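Local coordinates for protein Amy13K (Eubacterium rectale DSM 17629, PDB 6B3P) that binds starch-type alpha-glucans such as maltoheptaose through paired family 26 carbohydrate-binding modules of a cell-surface alpha-amylase, at residues A[71-76]-A[85-90]; A[139-144]-A[151-156]; A[165-170]-A[176-181]. All blocks are in the same frame, centred on the assembly; numbering follows the deposited sequence.

Overall arrangement
The three contacts are spread over two starch-binding modules. Interaction 1 lies in the first module, and interactions 2 and 3 lie together in the second, about 34 and 36 Å from it between centres. Interaction 1 is partly buried and has no direct hydrogen bond between its segments; apolar packing and one water join them. Interaction 2 is also partly buried and mixes apolar packing with backbone and amide-carboxylate bonds. Interaction 3 is buried, built on paired backbone bonds of a hairpin, and reaches a bound glucose. Phe167 of strand 163-168, in interaction 3, packs on both Ile141 and Val153 of interaction 2, so one aromatic side chain joins the two contacts.

Interaction 1: A[71-76]-A[85-90]; sequences KDVTLS and YWFDGS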
ATOM      1  N   LYS A  71      -3.718 -25.547   3.964  1.00 22.77           N
ATOM      2  CA  LYS A  71      -3.261 -26.243   2.769  1.00 27.77           C
ATOM      3  C   LYS A  71      -2.788 -25.252   1.702  1.00 29.71           C
ATOM      4  O   LYS A  71      -3.319 -24.147   1.590  1.00 23.93           O
ATOM      5  CB  LYS A  71      -4.388 -27.114   2.219  1.00 31.34           C
ATOM      6  CG  LYS A  71      -3.933 -28.290   1.382  1.00 48.35           C
ATOM      7  CD  LYS A  71      -5.063 -28.771   0.490  1.00 56.31           C
ATOM      8  CE  LYS A  71      -4.677 -30.012  -0.293  1.00 63.67           C
ATOM      9  NZ  LYS A  71      -5.779 -30.448  -1.193  1.00 81.61           N
ATOM     10  N   ASP A  72      -1.789 -25.656   0.922  1.00 27.94           N
ATOM     11  CA  ASP A  72      -1.241 -24.812  -0.140  1.00 30.97           C
ATOM     12  C   ASP A  72      -2.305 -24.409  -1.157  1.00 27.73           C
ATOM     13  O   ASP A  72      -3.158 -25.219  -1.517  1.00 25.87           O
ATOM     14  CB  ASP A  72      -0.109 -25.534  -0.881  1.00 34.31           C
ATOM     15  CG  ASP A  72       0.909 -26.153   0.053  1.00 42.83           C
ATOM     16  OD1 ASP A  72       0.518 -26.657   1.128  1.00 46.93           O
ATOM     17  OD2 ASP A  72       2.106 -26.144  -0.300  1.00 46.45           O
ATOM     18  N   VAL A  73      -2.242 -23.160  -1.618  1.00 24.47           N
ATOM     19  CA  VAL A  73      -3.034 -22.724  -2.768  1.00 23.94           C
ATOM     20  C   VAL A  73      -2.144 -22.005  -3.781  1.00 26.74           C
ATOM     21  O   VAL A  73      -1.148 -21.377  -3.416  1.00 23.04           O
ATOM     22  CB  VAL A  73      -4.198 -21.793  -2.364  1.00 25.82           C
ATOM     23  CG1 VAL A  73      -5.157 -22.519  -1.430  1.00 35.47           C
ATOM     24  CG2 VAL A  73      -3.683 -20.506  -1.723  1.00 23.46           C
ATOM     25  N   THR A  74      -2.518 -22.102  -5.053  1.00 25.57           N
ATOM     26  CA  THR A  74      -1.736 -21.527  -6.142  1.00 27.12           C
ATOM     27  C   THR A  74      -2.102 -20.070  -6.404  1.00 21.69           C
ATOM     28  O   THR A  74      -3.279 -19.722  -6.509  1.00 27.44           O
ATOM     29  CB  THR A  74      -1.929 -22.328  -7.454  1.00 26.71           C
ATOM     30  OG1 THR A  74      -1.468 -23.671  -7.271  1.00 27.23           O
ATOM     31  CG2 THR A  74      -1.164 -21.689  -8.612  1.00 29.60           C
ATOM     32  N   LEU A  75      -1.080 -19.227  -6.501  1.00 24.19           N
ATOM     33  CA  LEU A  75      -1.239 -17.855  -6.964  1.00 19.80           C
ATOM     34  C   LEU A  75      -0.787 -17.783  -8.422  1.00 24.94           C
ATOM     35  O   LEU A  75       0.410 -17.809  -8.711  1.00 23.70           O
ATOM     36  CB  LEU A  75      -0.429 -16.887  -6.099  1.00 22.30           C
ATOM     37  CG  LEU A  75      -0.597 -16.993  -4.582  1.00 23.26           C
ATOM     38  CD1 LEU A  75       0.284 -15.955  -3.894  1.00 26.45           C
ATOM     39  CD2 LEU A  75      -2.058 -16.839  -4.163  1.00 26.32           C
ATOM     40  N   SER A  76      -1.746 -17.707  -9.338  1.00 23.10           N
ATOM     41  CA  SER A  76      -1.444 -17.720 -10.766  1.00 27.74           C
ATOM     42  C   SER A  76      -0.995 -16.337 -11.228  1.00 25.40           C
ATOM     43  O   SER A  76      -1.726 -15.632 -11.924  1.00 25.45           O
ATOM     44  CB  SER A  76      -2.662 -18.190 -11.561  1.00 29.18           C
ATOM     45  OG  SER A  76      -3.037 -19.505 -11.182  1.00 28.29           O
ATOM     46  N   TYR A  85      -5.384 -10.570  -3.420  1.00 23.23           N
ATOM     47  CA  TYR A  85      -6.164 -11.739  -3.036  1.00 22.12           C
ATOM     48  C   TYR A  85      -6.852 -11.524  -1.694  1.00 21.86           C
ATOM     49  O   TYR A  85      -6.331 -10.829  -0.820  1.00 21.40           O
ATOM     50  CB  TYR A  85      -5.275 -12.983  -2.955  1.00 22.73           C
ATOM     51  CG  TYR A  85      -4.726 -13.455  -4.282  1.00 23.16           C
ATOM     52  CD1 TYR A  85      -5.461 -14.303  -5.098  1.00 23.52           C
ATOM     53  CD2 TYR A  85      -3.465 -13.063  -4.711  1.00 24.14           C
ATOM     54  CE1 TYR A  85      -4.959 -14.740  -6.309  1.00 26.66           C
ATOM     55  CE2 TYR A  85      -2.955 -13.494  -5.918  1.00 26.58           C
ATOM     56  CZ  TYR A  85      -3.705 -14.333  -6.714  1.00 29.14           C
ATOM     57  OH  TYR A  85      -3.198 -14.766  -7.919  1.00 25.71           O
ATOM     58  N   TRP A  86      -8.027 -12.126  -1.548  1.00 22.59           N
ATOM     59  CA  TRP A  86      -8.711 -12.213  -0.263  1.00 23.98           C
ATOM     60  C   TRP A  86      -8.929 -13.679   0.081  1.00 23.24           C
ATOM     61  O   TRP A  86      -9.467 -14.429  -0.733  1.00 23.40           O
ATOM     62  CB  TRP A  86     -10.054 -11.481  -0.297  1.00 21.82           C
ATOM     63  CG  TRP A  86      -9.941  -9.986  -0.379  1.00 22.78           C
ATOM     64  CD1 TRP A  86     -10.009  -9.101   0.657  1.00 22.10           C
ATOM     65  CD2 TRP A  86      -9.747  -9.202  -1.563  1.00 21.76           C
ATOM     66  NE1 TRP A  86      -9.868  -7.817   0.192  1.00 25.72           N
ATOM     67  CE2 TRP A  86      -9.704  -7.852  -1.165  1.00 19.66           C
ATOM     68  CE3 TRP A  86      -9.602  -9.512  -2.917  1.00 23.52           C
ATOM     69  CZ2 TRP A  86      -9.524  -6.812  -2.076  1.00 25.85           C
ATOM     70  CZ3 TRP A  86      -9.422  -8.477  -3.820  1.00 29.38           C
ATOM     71  CH2 TRP A  86      -9.385  -7.144  -3.394  1.00 24.21           C
ATOM     72  N   PHE A  87      -8.502 -14.094   1.270  1.00 19.97           N
ATOM     73  CA  PHE A  87      -8.738 -15.463   1.709  1.00 22.40           C
ATOM     74  C   PHE A  87      -9.704 -15.488   2.885  1.00 23.96           C
ATOM     75  O   PHE A  87      -9.370 -15.076   3.994  1.00 23.35           O
ATOM     76  CB  PHE A  87      -7.432 -16.160   2.083  1.00 23.46           C
ATOM     77  CG  PHE A  87      -7.556 -17.652   2.146  1.00 23.71           C
ATOM     78  CD1 PHE A  87      -8.123 -18.266   3.253  1.00 23.08           C
ATOM     79  CD2 PHE A  87      -7.128 -18.440   1.092  1.00 24.77           C
ATOM     80  CE1 PHE A  87      -8.252 -19.641   3.312  1.00 24.51           C
ATOM     81  CE2 PHE A  87      -7.251 -19.818   1.145  1.00 32.99           C
ATOM     82  CZ  PHE A  87      -7.814 -20.418   2.257  1.00 31.10           C
ATOM     83  N   ASP A  88     -10.906 -15.980   2.610  1.00 26.41           N
ATOM     84  CA  ASP A  88     -11.976 -16.073   3.593  1.00 24.57           C
ATOM     85  C   ASP A  88     -12.741 -17.367   3.325  1.00 23.56           C
ATOM     86  O   ASP A  88     -13.818 -17.355   2.729  1.00 28.21           O
ATOM     87  CB  ASP A  88     -12.896 -14.848   3.503  1.00 27.00           C
ATOM     88  CG  ASP A  88     -14.005 -14.860   4.542  1.00 38.27           C
ATOM     89  OD1 ASP A  88     -13.950 -15.697   5.463  1.00 34.24           O
ATOM     90  OD2 ASP A  88     -14.923 -14.018   4.446  1.00 32.50           O
ATOM     91  N   GLY A  89     -12.162 -18.485   3.754  1.00 23.68           N
ATOM     92  CA  GLY A  89     -12.714 -19.794   3.462  1.00 26.98           C
ATOM     93  C   GLY A  89     -12.139 -20.391   2.194  1.00 30.24           C
ATOM     94  O   GLY A  89     -12.157 -21.608   2.003  1.00 30.78           O
ATOM     95  N   SER A  90     -11.626 -19.527   1.325  1.00 28.12           N
ATOM     96  CA  SER A  90     -11.063 -19.949   0.047  1.00 27.17           C
ATOM     97  C   SER A  90     -10.411 -18.755  -0.637  1.00 27.80           C
ATOM     98  O   SER A  90     -10.631 -17.612  -0.242  1.00 24.09           O
ATOM     99  CB  SER A  90     -12.144 -20.550  -0.853  1.00 26.67           C
ATOM    100  OG  SER A  90     -13.125 -19.581  -1.178  1.00 30.41           O
TER
HETATM  101  O   HOH W   1      -2.824 -13.442 -10.327  1.00 32.07           O
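The contact lies inside the first starch-binding module, where the edge strand 73-75 faces strand 82-87, and Leu75 packs on Tyr85. Leu75 CD2 sits over the centre of one ring face, 3.9 Å from the Tyr85 ring centroid and only 11° off the normal. This is a CH-pi contact. With CG anti to the carbonyl carbon (chi1 -68°), the Tyr85 ring presents a face to Leu75 CD2. The phenol end reaches past the leucine, and Tyr85 OH comes within 3.8 Å of Leu75 CA. Tyr85 OH also lies 2.8 Å from a water, in a hydrogen bond. That water donates to Ser76 O at 2.9 Å, so it bridges the backbone just after the strand and the phenol hydroxyl. Both strands belong to the beta-sandwich fold of the module, and the segments meet through side chains, with no direct hydrogen bond between them. Strand 73-75 is held instead by backbone bonds of Val73 to Leu59 and of Leu75 to Tyr57. The Tyr85 backbone is hydrogen-bonded to Thr4 and Asn6 of strand 2-8. Leu91 touches both Leu75 and Tyr85. A leucine in place of Tyr85 would probably leave Leu75 CD2 without its aromatic face and the water without its phenol partner. Further along, Val73 CG1 meets the edge of the Phe87 ring, 4.3 Å from Phe87 CE2. Leu61 also touches Phe87.

Interaction 2: A[139-144]-A[151-156]; sequences GQISAN and YDVVYT. With FMT (formic acid), chain T.
Ser142 O accepts a hydrogen bond from Asp152 N at 3.3 Å, with an N-H...O angle of 162°. Beside it, Asn144 ND2 donates to Asp152 OD2 at 2.8 Å, on the syn lone pair. Asn144 CG is anti to the backbone N (chi1 -173°), which brings the amide to the Asp152 carboxylate. The carboxylate oxygen is tilted from the amide plane, and the amide and carboxylate planes are 87° apart. A second bond, Asn144 ND2 to Asp152 OD1, is weak. That oxygen has its own donor, His106 ND1, while Asn144 OD1 is bonded to His147 ND1. All four side-chain polar atoms thus have partners. In the second starch-binding module, strands 139-141 and 150-157 are edge strands of different sheets, and the chain that follows the first strand reaches the second, where Ala143 and Tyr151 form a single bridge. Ala143 CB lies over a face of the Tyr151 ring, 4.0 Å from its centroid, as a CH-pi contact. Ile141 CD1 packs on Tyr151 CB at 3.7 Å, and Ile141 CG2 on Val153 CB at 3.9 Å. Val154 N donates to O1 of a formic acid at 3.1 Å, probably from the crystallisation liquor; Ala130 N also bonds this molecule.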
ATOM      1  N   GLY A 139      -5.174  20.822  -0.273  1.00 43.06           N
ATOM      2  CA  GLY A 139      -5.524  20.722   1.133  1.00 39.98           C
ATOM      3  C   GLY A 139      -4.302  20.594   2.020  1.00 42.65           C
ATOM      4  O   GLY A 139      -3.330  19.936   1.654  1.00 35.45           O
ATOM      5  N   GLN A 140      -4.353  21.221   3.191  1.00 50.32           N
ATOM      6  CA  GLN A 140      -3.246  21.145   4.139  1.00 47.17           C
ATOM      7  C   GLN A 140      -3.250  19.790   4.835  1.00 44.14           C
ATOM      8  O   GLN A 140      -4.310  19.264   5.175  1.00 40.14           O
ATOM      9  CB  GLN A 140      -3.332  22.272   5.170  1.00 49.09           C
ATOM     10  CG  GLN A 140      -2.179  22.274   6.162  1.00 58.71           C
ATOM     11  CD  GLN A 140      -2.207  23.464   7.098  1.00 59.08           C
ATOM     12  OE1 GLN A 140      -3.142  24.264   7.080  1.00 62.30           O
ATOM     13  NE2 GLN A 140      -1.174  23.589   7.922  1.00 52.71           N
ATOM     14  N   ILE A 141      -2.059  19.234   5.041  1.00 41.60           N
ATOM     15  CA  ILE A 141      -1.916  17.907   5.631  1.00 49.42           C
ATOM     16  C   ILE A 141      -1.083  17.947   6.909  1.00 55.05           C
ATOM     17  O   ILE A 141      -0.229  18.816   7.080  1.00 54.57           O
ATOM     18  CB  ILE A 141      -1.276  16.927   4.630  1.00 42.11           C
ATOM     19  CG1 ILE A 141       0.108  17.424   4.191  1.00 44.83           C
ATOM     20  CG2 ILE A 141      -2.198  16.746   3.428  1.00 41.60           C
ATOM     21  CD1 ILE A 141       0.854  16.458   3.286  1.00 43.63           C
ATOM     22  N   SER A 142      -1.342  16.996   7.802  1.00 56.40           N
ATOM     23  CA  SER A 142      -0.682  16.956   9.102  1.00 52.47           C
ATOM     24  C   SER A 142       0.652  16.221   9.036  1.00 57.78           C
ATOM     25  O   SER A 142       0.950  15.538   8.056  1.00 59.82           O
ATOM     26  CB  SER A 142      -1.592  16.285  10.131  1.00 53.70           C
ATOM     27  OG  SER A 142      -2.897  16.838  10.083  1.00 66.63           O
ATOM     28  N   ALA A 143       1.449  16.366  10.090  1.00 61.33           N
ATOM     29  CA  ALA A 143       2.744  15.701  10.175  1.00 63.14           C
ATOM     30  C   ALA A 143       2.599  14.309  10.778  1.00 64.22           C
ATOM     31  O   ALA A 143       1.720  14.066  11.604  1.00 61.78           O
ATOM     32  CB  ALA A 143       3.716  16.533  10.997  1.00 59.59           C
ATOM     33  N   ASN A 144       3.469  13.399  10.354  1.00 63.48           N
ATOM     34  CA  ASN A 144       3.510  12.052  10.912  1.00 68.54           C
ATOM     35  C   ASN A 144       4.168  12.067  12.289  1.00 71.08           C
ATOM     36  O   ASN A 144       5.345  12.406  12.419  1.00 68.23           O
ATOM     37  CB  ASN A 144       4.262  11.109   9.971  1.00 67.48           C
ATOM     38  CG  ASN A 144       4.189   9.662  10.410  1.00 67.62           C
ATOM     39  OD1 ASN A 144       4.858   9.254  11.360  1.00 73.90           O
ATOM     40  ND2 ASN A 144       3.380   8.871   9.711  1.00 59.28           N
ATOM     41  N   TYR A 151       5.160  13.912   6.282  1.00 56.14           N
ATOM     42  CA  TYR A 151       3.752  14.287   6.337  1.00 53.97           C
ATOM     43  C   TYR A 151       2.937  13.253   5.574  1.00 47.00           C
ATOM     44  O   TYR A 151       3.440  12.620   4.646  1.00 44.26           O
ATOM     45  CB  TYR A 151       3.531  15.683   5.757  1.00 53.78           C
ATOM     46  CG  TYR A 151       4.139  16.790   6.586  1.00 58.62           C
ATOM     47  CD1 TYR A 151       5.512  17.001   6.598  1.00 54.81           C
ATOM     48  CD2 TYR A 151       3.341  17.630   7.352  1.00 57.49           C
ATOM     49  CE1 TYR A 151       6.073  18.011   7.354  1.00 57.55           C
ATOM     50  CE2 TYR A 151       3.893  18.646   8.111  1.00 63.09           C
ATOM     51  CZ  TYR A 151       5.260  18.830   8.108  1.00 63.32           C
ATOM     52  OH  TYR A 151       5.812  19.839   8.861  1.00 66.52           O
ATOM     53  N   ASP A 152       1.677  13.091   5.966  1.00 44.95           N
ATOM     54  CA  ASP A 152       0.826  12.052   5.400  1.00 44.60           C
ATOM     55  C   ASP A 152      -0.419  12.621   4.733  1.00 44.44           C
ATOM     56  O   ASP A 152      -0.975  13.624   5.180  1.00 43.43           O
ATOM     57  CB  ASP A 152       0.400  11.063   6.488  1.00 44.67           C
ATOM     58  CG  ASP A 152       1.569  10.551   7.302  1.00 53.77           C
ATOM     59  OD1 ASP A 152       2.635  10.276   6.712  1.00 54.26           O
ATOM     60  OD2 ASP A 152       1.421  10.426   8.536  1.00 64.24           O
ATOM     61  N   VAL A 153      -0.841  11.968   3.655  1.00 42.40           N
ATOM     62  CA  VAL A 153      -2.142  12.225   3.056  1.00 35.99           C
ATOM     63  C   VAL A 153      -2.758  10.885   2.670  1.00 37.99           C
ATOM     64  O   VAL A 153      -2.058   9.970   2.231  1.00 35.27           O
ATOM     65  CB  VAL A 153      -2.049  13.154   1.823  1.00 34.28           C
ATOM     66  CG1 VAL A 153      -1.281  12.484   0.692  1.00 32.04           C
ATOM     67  CG2 VAL A 153      -3.441  13.573   1.362  1.00 33.90           C
ATOM     68  N   VAL A 154      -4.070  10.777   2.848  1.00 38.17           N
ATOM     69  CA  VAL A 154      -4.800   9.554   2.545  1.00 35.36           C
ATOM     70  C   VAL A 154      -5.977   9.863   1.634  1.00 36.14           C
ATOM     71  O   VAL A 154      -6.839  10.674   1.979  1.00 35.78           O
ATOM     72  CB  VAL A 154      -5.320   8.866   3.828  1.00 34.79           C
ATOM     73  CG1 VAL A 154      -6.069   7.576   3.487  1.00 33.37           C
ATOM     74  CG2 VAL A 154      -4.172   8.582   4.787  1.00 31.34           C
ATOM     75  N   TYR A 155      -6.000   9.216   0.473  1.00 26.77           N
ATOM     76  CA  TYR A 155      -7.114   9.341  -0.459  1.00 30.97           C
ATOM     77  C   TYR A 155      -7.878   8.027  -0.570  1.00 37.51           C
ATOM     78  O   TYR A 155      -7.303   6.984  -0.881  1.00 35.22           O
ATOM     79  CB  TYR A 155      -6.616   9.796  -1.830  1.00 32.08           C
ATOM     80  CG  TYR A 155      -6.144  11.227  -1.818  1.00 33.69           C
ATOM     81  CD1 TYR A 155      -7.050  12.269  -1.684  1.00 33.75           C
ATOM     82  CD2 TYR A 155      -4.796  11.539  -1.923  1.00 37.59           C
ATOM     83  CE1 TYR A 155      -6.629  13.581  -1.660  1.00 38.13           C
ATOM     84  CE2 TYR A 155      -4.365  12.848  -1.902  1.00 34.91           C
ATOM     85  CZ  TYR A 155      -5.284  13.865  -1.770  1.00 37.93           C
ATOM     86  OH  TYR A 155      -4.852  15.171  -1.748  1.00 40.45           O
ATOM     87  N   THR A 156      -9.180   8.101  -0.306  1.00 29.64           N
ATOM     88  CA  THR A 156     -10.057   6.938  -0.319  1.00 28.24           C
ATOM     89  C   THR A 156     -11.029   7.019  -1.484  1.00 30.16           C
ATOM     90  O   THR A 156     -11.676   8.045  -1.670  1.00 31.71           O
ATOM     91  CB  THR A 156     -10.856   6.830   0.992  1.00 31.87           C
ATOM     92  OG1 THR A 156      -9.954   6.793   2.104  1.00 30.01           O
ATOM     93  CG2 THR A 156     -11.725   5.579   0.998  1.00 35.11           C
TER
HETATM   94  C   FMT T 421      -6.210  13.055   4.746  1.00 46.40           C
HETATM   95  O1  FMT T 421      -5.229  12.471   5.201  1.00 60.67           O
HETATM   96  O2  FMT T 421      -6.347  13.247   3.539  1.00 44.14           O

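Interaction 3: A[165-170]-A[176-181]; sequences CIFNNN and DNIDVS. With GLC (alpha-D-glucopyranose), chain D.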
ATOM      1  N   CYS A 165      -0.897  13.651  -7.817  1.00 28.59           N
ATOM      2  CA  CYS A 165      -0.874  14.655  -6.765  1.00 35.60           C
ATOM      3  C   CYS A 165       0.471  15.369  -6.679  1.00 32.39           C
ATOM      4  O   CYS A 165       1.460  14.940  -7.275  1.00 32.69           O
ATOM      5  CB  CYS A 165      -1.214  14.025  -5.411  1.00 28.71           C
ATOM      6  SG  CYS A 165       0.043  12.899  -4.775  1.00 37.04           S
ATOM      7  N   ILE A 166       0.483  16.473  -5.939  1.00 37.26           N
ATOM      8  CA  ILE A 166       1.674  17.290  -5.753  1.00 31.10           C
ATOM      9  C   ILE A 166       1.750  17.754  -4.305  1.00 28.24           C
ATOM     10  O   ILE A 166       0.759  18.234  -3.755  1.00 36.49           O
ATOM     11  CB  ILE A 166       1.668  18.528  -6.682  1.00 38.21           C
ATOM     12  CG1 ILE A 166       1.729  18.107  -8.150  1.00 31.93           C
ATOM     13  CG2 ILE A 166       2.838  19.463  -6.361  1.00 32.94           C
ATOM     14  CD1 ILE A 166       1.362  19.221  -9.104  1.00 38.09           C
ATOM     15  N   PHE A 167       2.919  17.609  -3.689  1.00 38.71           N
ATOM     16  CA  PHE A 167       3.152  18.161  -2.360  1.00 44.65           C
ATOM     17  C   PHE A 167       3.796  19.536  -2.508  1.00 42.77           C
ATOM     18  O   PHE A 167       4.630  19.734  -3.387  1.00 37.48           O
ATOM     19  CB  PHE A 167       4.035  17.232  -1.524  1.00 44.36           C
ATOM     20  CG  PHE A 167       3.365  15.939  -1.142  1.00 39.93           C
ATOM     21  CD1 PHE A 167       2.540  15.874  -0.029  1.00 41.81           C
ATOM     22  CD2 PHE A 167       3.560  14.791  -1.892  1.00 39.94           C
ATOM     23  CE1 PHE A 167       1.923  14.689   0.328  1.00 34.37           C
ATOM     24  CE2 PHE A 167       2.943  13.602  -1.540  1.00 39.07           C
ATOM     25  CZ  PHE A 167       2.125  13.552  -0.428  1.00 33.40           C
ATOM     26  N   ASN A 168       3.403  20.483  -1.658  1.00 47.08           N
ATOM     27  CA  ASN A 168       3.909  21.850  -1.754  1.00 49.36           C
ATOM     28  C   ASN A 168       3.729  22.622  -0.449  1.00 50.76           C
ATOM     29  O   ASN A 168       3.093  22.133   0.485  1.00 49.21           O
ATOM     30  CB  ASN A 168       3.210  22.599  -2.894  1.00 42.53           C
ATOM     31  CG  ASN A 168       1.744  22.865  -2.606  1.00 44.88           C
ATOM     32  OD1 ASN A 168       1.399  23.817  -1.907  1.00 44.56           O
ATOM     33  ND2 ASN A 168       0.873  22.029  -3.157  1.00 43.81           N
ATOM     34  N   ASN A 169       4.293  23.828  -0.397  1.00 57.65           N
ATOM     35  CA  ASN A 169       4.178  24.691   0.778  1.00 57.93           C
ATOM     36  C   ASN A 169       3.409  25.979   0.496  1.00 54.33           C
ATOM     37  O   ASN A 169       3.364  26.874   1.339  1.00 51.99           O
ATOM     38  CB  ASN A 169       5.570  25.032   1.328  1.00 58.07           C
ATOM     39  CG  ASN A 169       6.435  25.790   0.331  1.00 57.79           C
ATOM     40  OD1 ASN A 169       5.995  26.136  -0.765  1.00 54.11           O
ATOM     41  ND2 ASN A 169       7.680  26.054   0.718  1.00 59.76           N
ATOM     42  N   ASN A 170       2.793  26.057  -0.682  1.00 59.95           N
ATOM     43  CA  ASN A 170       2.084  27.261  -1.105  1.00 55.93           C
ATOM     44  C   ASN A 170       2.988  28.488  -1.049  1.00 59.06           C
ATOM     45  O   ASN A 170       2.556  29.568  -0.648  1.00 55.36           O
ATOM     46  CB  ASN A 170       0.847  27.486  -0.233  1.00 43.72           C
ATOM     47  CG  ASN A 170      -0.127  28.476  -0.844  1.00 52.34           C
ATOM     48  OD1 ASN A 170      -0.098  28.733  -2.048  1.00 54.09           O
ATOM     49  ND2 ASN A 170      -0.999  29.040  -0.015  1.00 50.75           N
ATOM     50  N   ASP A 176       7.525  17.362  -8.303  1.00 36.22           N
ATOM     51  CA  ASP A 176       7.071  16.999  -9.638  1.00 44.82           C
ATOM     52  C   ASP A 176       5.676  16.408  -9.529  1.00 41.58           C
ATOM     53  O   ASP A 176       5.217  16.079  -8.434  1.00 32.08           O
ATOM     54  CB  ASP A 176       8.004  15.977 -10.293  1.00 48.76           C
ATOM     55  CG  ASP A 176       9.382  16.534 -10.580  1.00 59.20           C
ATOM     56  OD1 ASP A 176       9.486  17.730 -10.916  1.00 64.15           O
ATOM     57  OD2 ASP A 176      10.363  15.765 -10.482  1.00 62.64           O
ATOM     58  N   ASN A 177       5.003  16.263 -10.663  1.00 37.43           N
ATOM     59  CA  ASN A 177       3.779  15.482 -10.704  1.00 39.48           C
ATOM     60  C   ASN A 177       4.040  14.065 -10.222  1.00 32.41           C
ATOM     61  O   ASN A 177       4.918  13.383 -10.749  1.00 38.52           O
ATOM     62  CB  ASN A 177       3.210  15.428 -12.112  1.00 37.96           C
ATOM     63  CG  ASN A 177       2.640  16.749 -12.567  1.00 35.18           C
ATOM     64  OD1 ASN A 177       2.781  17.777 -11.899  1.00 35.81           O
ATOM     65  ND2 ASN A 177       1.990  16.725 -13.722  1.00 36.93           N
ATOM     66  N   ILE A 178       3.278  13.629  -9.226  1.00 38.96           N
ATOM     67  CA  ILE A 178       3.362  12.258  -8.737  1.00 35.08           C
ATOM     68  C   ILE A 178       2.212  11.450  -9.322  1.00 31.70           C
ATOM     69  O   ILE A 178       1.057  11.684  -8.983  1.00 35.29           O
ATOM     70  CB  ILE A 178       3.310  12.196  -7.199  1.00 39.28           C
ATOM     71  CG1 ILE A 178       4.429  13.045  -6.589  1.00 36.06           C
ATOM     72  CG2 ILE A 178       3.426  10.750  -6.718  1.00 37.55           C
ATOM     73  CD1 ILE A 178       4.138  13.498  -5.180  1.00 42.04           C
ATOM     74  N   ASP A 179       2.533  10.507 -10.201  1.00 33.10           N
ATOM     75  CA  ASP A 179       1.519   9.661 -10.820  1.00 34.49           C
ATOM     76  C   ASP A 179       1.302   8.409  -9.979  1.00 32.31           C
ATOM     77  O   ASP A 179       2.144   7.511  -9.955  1.00 34.15           O
ATOM     78  CB  ASP A 179       1.917   9.287 -12.247  1.00 36.26           C
ATOM     79  CG  ASP A 179       2.043  10.498 -13.154  1.00 51.93           C
ATOM     80  OD1 ASP A 179       1.419  11.540 -12.858  1.00 43.70           O
ATOM     81  OD2 ASP A 179       2.763  10.403 -14.168  1.00 55.60           O
ATOM     82  N   VAL A 180       0.166   8.363  -9.292  1.00 30.72           N
ATOM     83  CA  VAL A 180      -0.134   7.281  -8.361  1.00 30.23           C
ATOM     84  C   VAL A 180      -0.848   6.130  -9.060  1.00 29.12           C
ATOM     85  O   VAL A 180      -1.974   6.283  -9.535  1.00 29.69           O
ATOM     86  CB  VAL A 180      -1.003   7.784  -7.184  1.00 30.94           C
ATOM     87  CG1 VAL A 180      -1.342   6.646  -6.220  1.00 29.20           C
ATOM     88  CG2 VAL A 180      -0.294   8.915  -6.450  1.00 32.88           C
ATOM     89  N   SER A 181      -0.178   4.984  -9.125  1.00 32.68           N
ATOM     90  CA  SER A 181      -0.809   3.747  -9.568  1.00 29.26           C
ATOM     91  C   SER A 181      -1.386   3.009  -8.367  1.00 30.15           C
ATOM     92  O   SER A 181      -0.644   2.545  -7.501  1.00 30.21           O
ATOM     93  CB  SER A 181       0.189   2.853 -10.307  1.00 29.99           C
ATOM     94  OG  SER A 181       0.627   3.461 -11.510  1.00 47.37           O
TER
HETATM   95  C1  GLC D   2      -0.808  20.709 -11.741  1.00 35.64           C
HETATM   96  C2  GLC D   2       0.148  19.973 -12.638  1.00 36.45           C
HETATM   97  C3  GLC D   2      -0.349  19.983 -14.062  1.00 37.75           C
HETATM   98  C4  GLC D   2      -1.764  19.486 -14.129  1.00 34.27           C
HETATM   99  C5  GLC D   2      -2.632  20.294 -13.200  1.00 34.56           C
HETATM  100  C6  GLC D   2      -4.068  19.821 -13.222  1.00 36.59           C
HETATM  101  O2  GLC D   2       1.427  20.540 -12.530  1.00 34.81           O
HETATM  102  O3  GLC D   2       0.454  19.158 -14.847  1.00 34.88           O
HETATM  103  O4  GLC D   2      -2.220  19.508 -15.476  1.00 40.33           O
HETATM  104  O5  GLC D   2      -2.108  20.194 -11.900  1.00 36.47           O
HETATM  105  O6  GLC D   2      -4.926  20.603 -12.430  1.00 38.34           O
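Ile178 CD1 meets the edge of the Phe167 ring, 3.6 Å from Phe167 CD2, and the two side chains cross at about a right angle. Cys165 SG continues this apolar centre, lying 4.1 Å from Ile178 CB. Both side chains lie on the same face of the sheet. At chi1 69° the sulfur sits between the backbone N and the carbonyl carbon and meets Ile178 CB. Val180 CG2 also packs on this sulfur. Ile105 touches Cys165, Phe167 and Val180, and Tyr107 stacks on the Phe167 ring, so the hairpin faces strand 101-108 of the other sheet. Outward from the core, Cys165 and Ile178 form an antiparallel hydrogen-bonded pair. Cys165 N donates to Ile178 O at 3.0 Å, and Ile178 N donates to Cys165 O at 3.0 Å. These bonds tie strand 163-168 to the edge strand 178-180. Ile166 and Asn177 lie at the glycan pocket of this module. Ile166 CD1 is 3.5 Å from Asn177 OD1. Ile166 CD1 is also 3.7 Å from O2 of the glucose. The Asn177 amide grips two neighbouring sugar hydroxyls. Its OD1 accepts from glucose O2 at 3.1 Å, and its ND2 donates to glucose O3 at 3.1 Å in a nearly straight bond (171°). Tyr119 OH also bonds this sugar. One amide that both accepts and donates reads the O2 and O3 pair, which is consistent with recognition of alpha-glucan chains linked through other positions.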